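Local coordinates for protein cellulase (Xanthomonas axonopodis pv. citri, PDB 5HOS) that probably hydrolyses internal beta-1,4-glucosidic bonds of cellulose and related glucans, as an endoglucanase of glycoside hydrolase family 5, at residues R79-A84 / W139-I144; G122-S127 / Y161-Q166; E251-F256 / L288-S293. All coordinates share one frame; numbering follows the deposited sequence.

Contact 1 (R79-A84 / W139-I144); sequences RLQPRA and WRRLAI
The amide nitrogen of Gln81 has several neighbours: NE2 donates hydrogen bonds to the backbone O of Gly86 and to Asp137 OD2, and it lies 3.8 Å from CD of Arg141. This is a peripheral joint of a (beta/alpha)8 barrel, where the chain leaving the short helix 77-80 is laid against helix 132-145, part of the outer ring of helices. With its CG anti to the backbone N (chi1 -170°) and the chain extended beyond it, Gln81 spans the gap and meets the Arg141 side chain at about a right angle, the amide and guanidinium planes turned 69° apart. The two groups are not bonded to each other. Asp137 joins them instead, because its OD2 accepts from Gln81 and also forms a salt bridge with NE of Arg141, whose NH1 reaches Glu87. With a guanidinium and an amide N-H both directed at OD2, the carboxylate probably stays ionised; NE2 is held by Gly86 O and Asp137 OD2, both outside the two segments. Beside this polar group, two leucines supply the apolar contact. Leu80, which also touches Ile96 of helix 90-105, rests a single methyl, CD2, against CG and both methyls of Leu142. That methyl lies 4.0 Å from Leu142 CG and the same distance from CD1, and it approaches Leu142 CD2 to 3.8 Å.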
loop_
_atom_site.group_PDB
_atom_site.type_symbol
_atom_site.label_atom_id
_atom_site.label_comp_id
_atom_site.label_asym_id
_atom_site.label_seq_id
_atom_site.Cartn_x
_atom_site.Cartn_y
_atom_site.Cartn_z
ATOM N N ARG A 79 -9.299 14.099 4.510
ATOM C CA ARG A 79 -8.936 14.437 5.889
ATOM C C ARG A 79 -7.609 15.193 5.947
ATOM O O ARG A 79 -7.456 16.117 6.733
ATOM C CB ARG A 79 -8.874 13.183 6.750
ATOM C CG ARG A 79 -10.230 12.510 6.888
ATOM C CD ARG A 79 -10.238 11.411 7.929
ATOM N NE ARG A 79 -11.623 10.972 8.154
ATOM C CZ ARG A 79 -12.073 9.719 8.169
ATOM N NH1 ARG A 79 -11.266 8.665 8.032
ATOM N NH2 ARG A 79 -13.379 9.514 8.371
ATOM N N LEU A 80 -6.654 14.794 5.120
ATOM C CA LEU A 80 -5.360 15.469 5.067
ATOM C C LEU A 80 -5.388 16.806 4.312
ATOM O O LEU A 80 -4.668 17.729 4.690
ATOM C CB LEU A 80 -4.302 14.546 4.475
ATOM C CG LEU A 80 -2.875 15.111 4.405
ATOM C CD1 LEU A 80 -2.342 15.497 5.777
ATOM C CD2 LEU A 80 -1.966 14.101 3.745
ATOM N N GLN A 81 -6.189 16.895 3.249
ATOM C CA GLN A 81 -6.291 18.105 2.435
ATOM C C GLN A 81 -7.757 18.351 2.091
ATOM O O GLN A 81 -8.229 17.915 1.045
ATOM C CB GLN A 81 -5.441 17.996 1.176
ATOM C CG GLN A 81 -5.322 19.312 0.422
ATOM C CD GLN A 81 -4.581 19.183 -0.887
ATOM O OE1 GLN A 81 -4.693 18.167 -1.574
ATOM N NE2 GLN A 81 -3.833 20.219 -1.253
ATOM N N PRO A 82 -8.482 19.047 2.983
ATOM C CA PRO A 82 -9.938 19.213 2.811
ATOM C C PRO A 82 -10.397 20.028 1.590
ATOM O O PRO A 82 -11.549 19.893 1.183
ATOM C CB PRO A 82 -10.366 19.897 4.119
ATOM C CG PRO A 82 -9.325 19.505 5.109
ATOM C CD PRO A 82 -8.045 19.492 4.320
ATOM N N ARG A 83 -9.517 20.853 1.020
ATOM C CA ARG A 83 -9.837 21.669 -0.150
ATOM C C ARG A 83 -8.798 21.490 -1.231
ATOM O O ARG A 83 -7.604 21.444 -0.937
ATOM C CB ARG A 83 -9.909 23.149 0.235
ATOM C CG ARG A 83 -11.062 23.464 1.165
ATOM C CD ARG A 83 -11.123 24.945 1.513
ATOM N NE ARG A 83 -12.231 25.200 2.430
ATOM C CZ ARG A 83 -13.510 25.370 2.082
ATOM N NH1 ARG A 83 -13.906 25.328 0.807
ATOM N NH2 ARG A 83 -14.417 25.587 3.035
ATOM N N ALA A 84 -9.260 21.393 -2.484
ATOM C CA ALA A 84 -8.378 21.222 -3.638
ATOM C C ALA A 84 -7.366 22.353 -3.687
ATOM O O ALA A 84 -7.741 23.531 -3.657
ATOM C CB ALA A 84 -9.189 21.196 -4.932
ATOM N N TRP A 139 0.644 15.867 -3.569
ATOM C CA TRP A 139 1.961 15.222 -3.500
ATOM C C TRP A 139 3.125 16.200 -3.392
ATOM O O TRP A 139 4.131 15.861 -2.779
ATOM C CB TRP A 139 2.159 14.170 -4.604
ATOM C CG TRP A 139 1.580 12.864 -4.145
ATOM C CD1 TRP A 139 0.502 12.213 -4.656
ATOM C CD2 TRP A 139 2.005 12.112 -3.003
ATOM N NE1 TRP A 139 0.243 11.085 -3.925
ATOM C CE2 TRP A 139 1.147 10.999 -2.896
ATOM C CE3 TRP A 139 3.031 12.269 -2.062
ATOM C CZ2 TRP A 139 1.299 10.025 -1.896
ATOM C CZ3 TRP A 139 3.182 11.304 -1.058
ATOM C CH2 TRP A 139 2.314 10.198 -0.983
ATOM N N ARG A 140 2.986 17.399 -3.961
ATOM C CA ARG A 140 3.970 18.463 -3.734
ATOM C C ARG A 140 4.077 18.768 -2.240
ATOM O O ARG A 140 5.176 18.793 -1.679
ATOM C CB ARG A 140 3.593 19.742 -4.493
ATOM C CG ARG A 140 4.655 20.837 -4.436
ATOM C CD ARG A 140 4.222 22.105 -5.158
ATOM N NE ARG A 140 2.948 22.616 -4.649
ATOM C CZ ARG A 140 2.775 23.317 -3.525
ATOM N NH1 ARG A 140 3.800 23.634 -2.730
ATOM N NH2 ARG A 140 1.553 23.710 -3.187
ATOM N N ARG A 141 2.926 18.978 -1.607
ATOM C CA ARG A 141 2.864 19.323 -0.184
ATOM C C ARG A 141 3.333 18.189 0.722
ATOM O O ARG A 141 4.030 18.438 1.688
ATOM C CB ARG A 141 1.452 19.768 0.200
ATOM C CG ARG A 141 1.035 21.070 -0.472
ATOM C CD ARG A 141 -0.400 21.420 -0.133
ATOM N NE ARG A 141 -0.895 22.620 -0.821
ATOM C CZ ARG A 141 -0.695 23.880 -0.431
ATOM N NH1 ARG A 141 0.022 24.179 0.650
ATOM N NH2 ARG A 141 -1.223 24.866 -1.148
ATOM N N LEU A 142 2.955 16.949 0.407
ATOM C CA LEU A 142 3.432 15.801 1.193
ATOM C C LEU A 142 4.925 15.612 1.014
ATOM O O LEU A 142 5.623 15.316 1.982
ATOM C CB LEU A 142 2.716 14.505 0.831
ATOM C CG LEU A 142 1.453 14.176 1.623
ATOM C CD1 LEU A 142 0.767 12.982 0.978
ATOM C CD2 LEU A 142 1.766 13.878 3.083
ATOM N N ALA A 143 5.404 15.769 -0.222
ATOM C CA ALA A 143 6.827 15.623 -0.498
ATOM C C ALA A 143 7.638 16.645 0.291
ATOM O O ALA A 143 8.683 16.299 0.843
ATOM C CB ALA A 143 7.116 15.745 -1.979
ATOM N N ILE A 144 7.151 17.887 0.350
ATOM C CA ILE A 144 7.822 18.938 1.120
ATOM C C ILE A 144 7.819 18.595 2.614
ATOM O O ILE A 144 8.850 18.707 3.266
ATOM C CB ILE A 144 7.211 20.342 0.847
ATOM C CG1 ILE A 144 7.548 20.779 -0.589
ATOM C CG2 ILE A 144 7.734 21.379 1.842
ATOM C CD1 ILE A 144 6.686 21.900 -1.139
#

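Contact 2 (G122-S127 / Y161-Q166); sequences GHTIGS and YDIDPQ
The two backbones come closest at Thr124 and Ile163, whose CA atoms are 7.0 Å apart, where a type II beta turn running from Thr124 to Ser127 passes the chain leading into helix 165-181. The fold is a (beta/alpha)8 barrel: the first segment lies in the beta-alpha loop after strand 109-114 and contains the end of a small hairpin, while the second runs from the loop after strand 152-155 into the start of helix 165-181. Thr124 meets its neighbours with both branches. Its hydroxyl OG1 donates to OD1 of Asp162 over 3.0 Å, arriving from above the carboxylate plane, 38° out of it. With OG1 beside the backbone N (chi1 -58°), the methyl CG2 stands anti to that N and turns to the branched carbon of Ile163, with 3.8 Å between CG2 and Ile163 CB. The other oxygen of Asp162, OD2, forms a salt bridge with Lys119 on the same hairpin, so each carboxylate oxygen has its own partner and the group probably keeps its negative charge. Further along, CD1 of Ile163 lies 3.4 Å from the carbonyl O of Ile125, a plain van der Waals contact; both isoleucine side chains also touch Trp168 of helix 165-181. The turn is braced from within. Gly126 sits at its third position with positive phi, and the O of Thr124 accepts twice from Ser127, from N at 3.1 Å and from the hydroxyl OG at 2.6 Å, the latter lying in the carbonyl plane.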
loop_
_atom_site.group_PDB
_atom_site.type_symbol
_atom_site.label_atom_id
_atom_site.label_comp_id
_atom_site.label_asym_id
_atom_site.label_seq_id
_atom_site.Cartn_x
_atom_site.Cartn_y
_atom_site.Cartn_z
ATOM N N GLY A 122 -15.229 11.785 -4.276
ATOM C CA GLY A 122 -15.963 10.953 -5.225
ATOM C C GLY A 122 -15.701 11.164 -6.708
ATOM O O GLY A 122 -16.213 10.406 -7.526
ATOM N N HIS A 123 -14.888 12.161 -7.065
ATOM C CA HIS A 123 -14.621 12.499 -8.463
ATOM C C HIS A 123 -13.238 12.015 -8.843
ATOM O O HIS A 123 -12.269 12.253 -8.117
ATOM C CB HIS A 123 -14.691 14.004 -8.656
ATOM C CG HIS A 123 -16.041 14.573 -8.376
ATOM N ND1 HIS A 123 -17.046 14.592 -9.316
ATOM C CD2 HIS A 123 -16.558 15.129 -7.257
ATOM C CE1 HIS A 123 -18.126 15.138 -8.788
ATOM N NE2 HIS A 123 -17.857 15.470 -7.538
ATOM N N THR A 124 -13.155 11.374 -10.004
ATOM C CA THR A 124 -11.940 10.720 -10.434
ATOM C C THR A 124 -10.908 11.750 -10.913
ATOM O O THR A 124 -11.247 12.740 -11.569
ATOM C CB THR A 124 -12.265 9.680 -11.533
ATOM O OG1 THR A 124 -13.205 8.729 -11.012
ATOM C CG2 THR A 124 -11.033 8.944 -11.995
ATOM N N ILE A 125 -9.648 11.506 -10.564
ATOM C CA ILE A 125 -8.520 12.315 -11.049
ATOM C C ILE A 125 -8.539 12.290 -12.583
ATOM O O ILE A 125 -8.691 11.235 -13.177
ATOM C CB ILE A 125 -7.170 11.763 -10.528
ATOM C CG1 ILE A 125 -7.066 11.921 -9.008
ATOM C CG2 ILE A 125 -5.991 12.487 -11.170
ATOM C CD1 ILE A 125 -6.052 10.986 -8.365
ATOM N N GLY A 126 -8.387 13.454 -13.212
ATOM C CA GLY A 126 -8.503 13.580 -14.669
ATOM C C GLY A 126 -9.844 14.093 -15.160
ATOM O O GLY A 126 -9.950 14.517 -16.307
ATOM N N SER A 127 -10.874 14.039 -14.315
ATOM C CA SER A 127 -12.146 14.705 -14.590
ATOM C C SER A 127 -11.966 16.230 -14.573
ATOM O O SER A 127 -10.951 16.751 -14.084
ATOM C CB SER A 127 -13.189 14.295 -13.545
ATOM O OG SER A 127 -12.805 14.745 -12.247
ATOM N N TYR A 161 -9.259 2.615 -10.021
ATOM C CA TYR A 161 -10.074 1.575 -10.697
ATOM C C TYR A 161 -11.066 1.965 -11.785
ATOM O O TYR A 161 -11.362 1.129 -12.642
ATOM C CB TYR A 161 -10.794 0.694 -9.683
ATOM C CG TYR A 161 -11.993 1.324 -9.023
ATOM C CD1 TYR A 161 -11.853 2.069 -7.856
ATOM C CD2 TYR A 161 -13.272 1.150 -9.544
ATOM C CE1 TYR A 161 -12.963 2.633 -7.240
ATOM C CE2 TYR A 161 -14.384 1.714 -8.941
ATOM C CZ TYR A 161 -14.218 2.443 -7.782
ATOM O OH TYR A 161 -15.299 3.011 -7.178
ATOM N N ASP A 162 -11.625 3.172 -11.741
ATOM C CA ASP A 162 -12.515 3.623 -12.824
ATOM C C ASP A 162 -11.877 4.767 -13.618
ATOM O O ASP A 162 -12.533 5.669 -14.113
ATOM C CB ASP A 162 -13.951 3.915 -12.329
ATOM C CG ASP A 162 -14.027 5.012 -11.294
ATOM O OD1 ASP A 162 -13.046 5.766 -11.099
ATOM O OD2 ASP A 162 -15.106 5.129 -10.671
ATOM N N ILE A 163 -10.567 4.669 -13.749
ATOM C CA ILE A 163 -9.782 5.510 -14.621
ATOM C C ILE A 163 -9.020 4.476 -15.403
ATOM O O ILE A 163 -8.513 3.513 -14.825
ATOM C CB ILE A 163 -8.851 6.487 -13.851
ATOM C CG1 ILE A 163 -7.874 7.170 -14.815
ATOM C CG2 ILE A 163 -8.080 5.793 -12.730
ATOM C CD1 ILE A 163 -7.224 8.411 -14.248
ATOM N N ASP A 164 -8.969 4.623 -16.714
ATOM C CA ASP A 164 -8.334 3.597 -17.506
ATOM C C ASP A 164 -6.818 3.677 -17.303
ATOM O O ASP A 164 -6.287 4.750 -16.968
ATOM C CB ASP A 164 -8.722 3.682 -18.976
ATOM C CG ASP A 164 -7.886 4.656 -19.739
ATOM O OD1 ASP A 164 -6.797 4.272 -20.227
ATOM O OD2 ASP A 164 -8.327 5.805 -19.851
ATOM N N PRO A 165 -6.131 2.535 -17.491
ATOM C CA PRO A 165 -4.704 2.442 -17.192
ATOM C C PRO A 165 -3.811 3.506 -17.830
ATOM O O PRO A 165 -2.880 3.959 -17.182
ATOM C CB PRO A 165 -4.349 1.033 -17.682
ATOM C CG PRO A 165 -5.598 0.259 -17.436
ATOM C CD PRO A 165 -6.668 1.209 -17.878
ATOM N N GLN A 166 -4.093 3.907 -19.073
ATOM C CA GLN A 166 -3.250 4.916 -19.737
ATOM C C GLN A 166 -3.436 6.317 -19.122
ATOM O O GLN A 166 -2.462 7.050 -18.920
ATOM C CB GLN A 166 -3.505 4.937 -21.255
ATOM C CG GLN A 166 -2.338 5.492 -22.061
ATOM C CD GLN A 166 -1.047 4.666 -21.932
ATOM O OE1 GLN A 166 -0.993 3.479 -22.308
ATOM N NE2 GLN A 166 -0.005 5.290 -21.402
#

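Contact 3 (E251-F256 / L288-S293)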
loop_
_atom_site.group_PDB
_atom_site.type_symbol
_atom_site.label_atom_id
_atom_site.label_comp_id
_atom_site.label_asym_id
_atom_site.label_seq_id
_atom_site.Cartn_x
_atom_site.Cartn_y
_atom_site.Cartn_z
ATOM N N GLU A 251 1.164 -18.604 -8.469
ATOM C CA GLU A 251 0.589 -18.582 -9.813
ATOM C C GLU A 251 0.069 -17.207 -10.227
ATOM O O GLU A 251 0.235 -16.818 -11.379
ATOM C CB GLU A 251 -0.530 -19.607 -9.927
ATOM C CG GLU A 251 -0.013 -21.041 -9.942
ATOM C CD GLU A 251 -1.054 -22.058 -9.519
ATOM O OE1 GLU A 251 -2.263 -21.750 -9.539
ATOM O OE2 GLU A 251 -0.656 -23.177 -9.155
ATOM N N ARG A 252 -0.544 -16.488 -9.287
ATOM C CA ARG A 252 -1.089 -15.152 -9.551
ATOM C C ARG A 252 -0.053 -14.032 -9.527
ATOM O O ARG A 252 -0.361 -12.920 -9.970
ATOM C CB ARG A 252 -2.243 -14.844 -8.599
ATOM C CG ARG A 252 -3.487 -15.645 -8.936
ATOM C CD ARG A 252 -4.588 -15.406 -7.932
ATOM N NE ARG A 252 -5.825 -16.113 -8.265
ATOM C CZ ARG A 252 -6.888 -16.197 -7.461
ATOM N NH1 ARG A 252 -6.883 -15.619 -6.263
ATOM N NH2 ARG A 252 -7.967 -16.870 -7.850
ATOM N N LEU A 253 1.147 -14.315 -9.005
ATOM C CA LEU A 253 2.291 -13.398 -9.099
ATOM C C LEU A 253 3.194 -13.639 -10.302
ATOM O O LEU A 253 3.972 -12.751 -10.667
ATOM C CB LEU A 253 3.156 -13.444 -7.827
ATOM C CG LEU A 253 2.530 -12.986 -6.504
ATOM C CD1 LEU A 253 3.595 -12.872 -5.420
ATOM C CD2 LEU A 253 1.776 -11.663 -6.632
ATOM N N ARG A 254 3.104 -14.811 -10.927
ATOM C CA ARG A 254 4.124 -15.210 -11.908
ATOM C C ARG A 254 4.265 -14.267 -13.124
ATOM O O ARG A 254 5.376 -13.815 -13.423
ATOM C CB ARG A 254 3.906 -16.653 -12.372
ATOM C CG ARG A 254 5.106 -17.234 -13.101
ATOM C CD ARG A 254 4.895 -18.701 -13.459
ATOM N NE ARG A 254 4.974 -19.599 -12.302
ATOM C CZ ARG A 254 6.095 -19.936 -11.654
ATOM N NH1 ARG A 254 7.293 -19.447 -12.007
ATOM N NH2 ARG A 254 6.019 -20.770 -10.625
ATOM N N SER A 255 3.173 -13.979 -13.833
ATOM C CA SER A 255 3.292 -13.139 -15.044
ATOM C C SER A 255 3.707 -11.706 -14.690
ATOM O O SER A 255 4.544 -11.124 -15.372
ATOM C CB SER A 255 2.039 -13.180 -15.930
ATOM O OG SER A 255 0.894 -12.670 -15.282
ATOM N N PHE A 256 3.178 -11.167 -13.594
ATOM C CA PHE A 256 3.599 -9.843 -13.111
ATOM C C PHE A 256 5.101 -9.799 -12.834
ATOM O O PHE A 256 5.785 -8.837 -13.209
ATOM C CB PHE A 256 2.800 -9.454 -11.866
ATOM C CG PHE A 256 3.129 -8.088 -11.331
ATOM C CD1 PHE A 256 2.839 -6.947 -12.066
ATOM C CD2 PHE A 256 3.741 -7.941 -10.090
ATOM C CE1 PHE A 256 3.151 -5.682 -11.576
ATOM C CE2 PHE A 256 4.049 -6.678 -9.588
ATOM C CZ PHE A 256 3.758 -5.550 -10.336
ATOM N N LEU A 288 5.374 -16.011 -0.199
ATOM C CA LEU A 288 6.464 -15.282 0.461
ATOM C C LEU A 288 7.835 -15.827 0.056
ATOM O O LEU A 288 8.757 -15.059 -0.186
ATOM C CB LEU A 288 6.291 -15.304 1.982
ATOM C CG LEU A 288 5.006 -14.621 2.480
ATOM C CD1 LEU A 288 4.800 -14.904 3.957
ATOM C CD2 LEU A 288 5.007 -13.124 2.216
ATOM N N GLY A 289 7.963 -17.148 -0.035
ATOM C CA GLY A 289 9.197 -17.770 -0.541
ATOM C C GLY A 289 9.495 -17.413 -1.988
ATOM O O GLY A 289 10.648 -17.167 -2.360
ATOM N N TYR A 290 8.445 -17.373 -2.803
ATOM C CA TYR A 290 8.570 -16.999 -4.207
ATOM C C TYR A 290 9.142 -15.584 -4.362
ATOM O O TYR A 290 10.052 -15.361 -5.175
ATOM C CB TYR A 290 7.214 -17.151 -4.911
ATOM C CG TYR A 290 7.229 -16.777 -6.375
ATOM C CD1 TYR A 290 7.630 -17.693 -7.355
ATOM C CD2 TYR A 290 6.849 -15.501 -6.783
ATOM C CE1 TYR A 290 7.652 -17.340 -8.701
ATOM C CE2 TYR A 290 6.862 -15.141 -8.119
ATOM C CZ TYR A 290 7.262 -16.055 -9.076
ATOM O OH TYR A 290 7.277 -15.667 -10.395
ATOM N N MET A 291 8.643 -14.640 -3.562
ATOM C CA MET A 291 9.164 -13.278 -3.621
ATOM C C MET A 291 10.651 -13.220 -3.223
ATOM O O MET A 291 11.430 -12.543 -3.901
ATOM C CB MET A 291 8.294 -12.314 -2.804
ATOM C CG MET A 291 6.934 -12.051 -3.446
ATOM S SD MET A 291 5.991 -10.741 -2.631
ATOM C CE MET A 291 5.241 -11.683 -1.310
ATOM N N GLU A 292 11.062 -13.942 -2.175
ATOM C CA GLU A 292 12.505 -13.954 -1.803
ATOM C C GLU A 292 13.378 -14.636 -2.869
ATOM O O GLU A 292 14.497 -14.187 -3.129
ATOM C CB GLU A 292 12.804 -14.464 -0.363
ATOM C CG GLU A 292 12.113 -15.726 0.126
ATOM C CD GLU A 292 12.708 -16.276 1.428
ATOM O OE1 GLU A 292 13.869 -16.737 1.417
ATOM O OE2 GLU A 292 12.011 -16.273 2.469
ATOM N N SER A 293 12.852 -15.678 -3.512
ATOM C CA SER A 293 13.523 -16.310 -4.666
ATOM C C SER A 293 13.583 -15.437 -5.929
ATOM O O SER A 293 14.359 -15.728 -6.838
ATOM C CB SER A 293 12.839 -17.632 -5.018
ATOM O OG SER A 293 12.858 -18.509 -3.907
#
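Neighbouring helices of the outer layer of a (beta/alpha)8 barrel meet here: helix 248-262, which follows strand 224-231, and helix 278-293, which follows strand 267-273. They run in nearly the same direction, as successive beta-alpha units require, with the short segments 251-256 and 288-293 inclined by 23° and their axes 10.7 Å apart. Tyr290 bridges most of that gap. Its CG stands anti to the backbone N, which sends the ring across to the opposite helix, where the phenol oxygen OH settles 3.5 Å from CA of Arg254. The ring is flanked by two different residues. At one ring carbon, CE2 lies 4.1 Å from CB of Leu253, which approaches the ring at a slant. At another, Arg254 bends at chi3 (-73°) and brings its guanidinium back to the ring, with NH1 3.9 Å from CE1. The planes of the two groups are 80° apart: the ring presents its edge, close to its own plane, while CE1 stands over one face of the guanidinium. Closer to the barrel wall, CD1 of Leu253 meets CG of Met291 at 4.0 Å, their side chains crossing at about a right angle. Met291 continues inward to Trp298 and Trp301 of strand 298-306, and Leu253 to Gln230 of strand 224-231, so this apolar pair is continuous with the packing of helices on strands. No hydrogen bond or salt bridge passes between the two segments. Cohesion between them therefore probably rests mainly on dispersion and hydrophobic burial, and because the arginine sits at the rim of the tyrosine rather than above its pi face, any cation-pi contribution is probably slight.

How the contacts relate
The centres of all three contacts lie about 18 Å from the centre of the chain, on the periphery of one barrel. Contacts 1 and 2 are neighbours, with centres 19 Å and nearest atoms about 8 Å apart, and their segments alternate along the chain: strand 123-124 of contact 2 leads to helix 132-145 of contact 1. Contact 3 follows both in sequence and lies across the chain's centre from contact 1, 34 Å between centres; from contact 2 it is 29 Å. In family 5 enzymes the two catalytic glutamates stand at the C-terminal ends of the fourth and seventh strands, as is probably so here. Segment 161-166 follows the fourth, 152-155; contact 3 joins the helices flanking the seventh, 267-273.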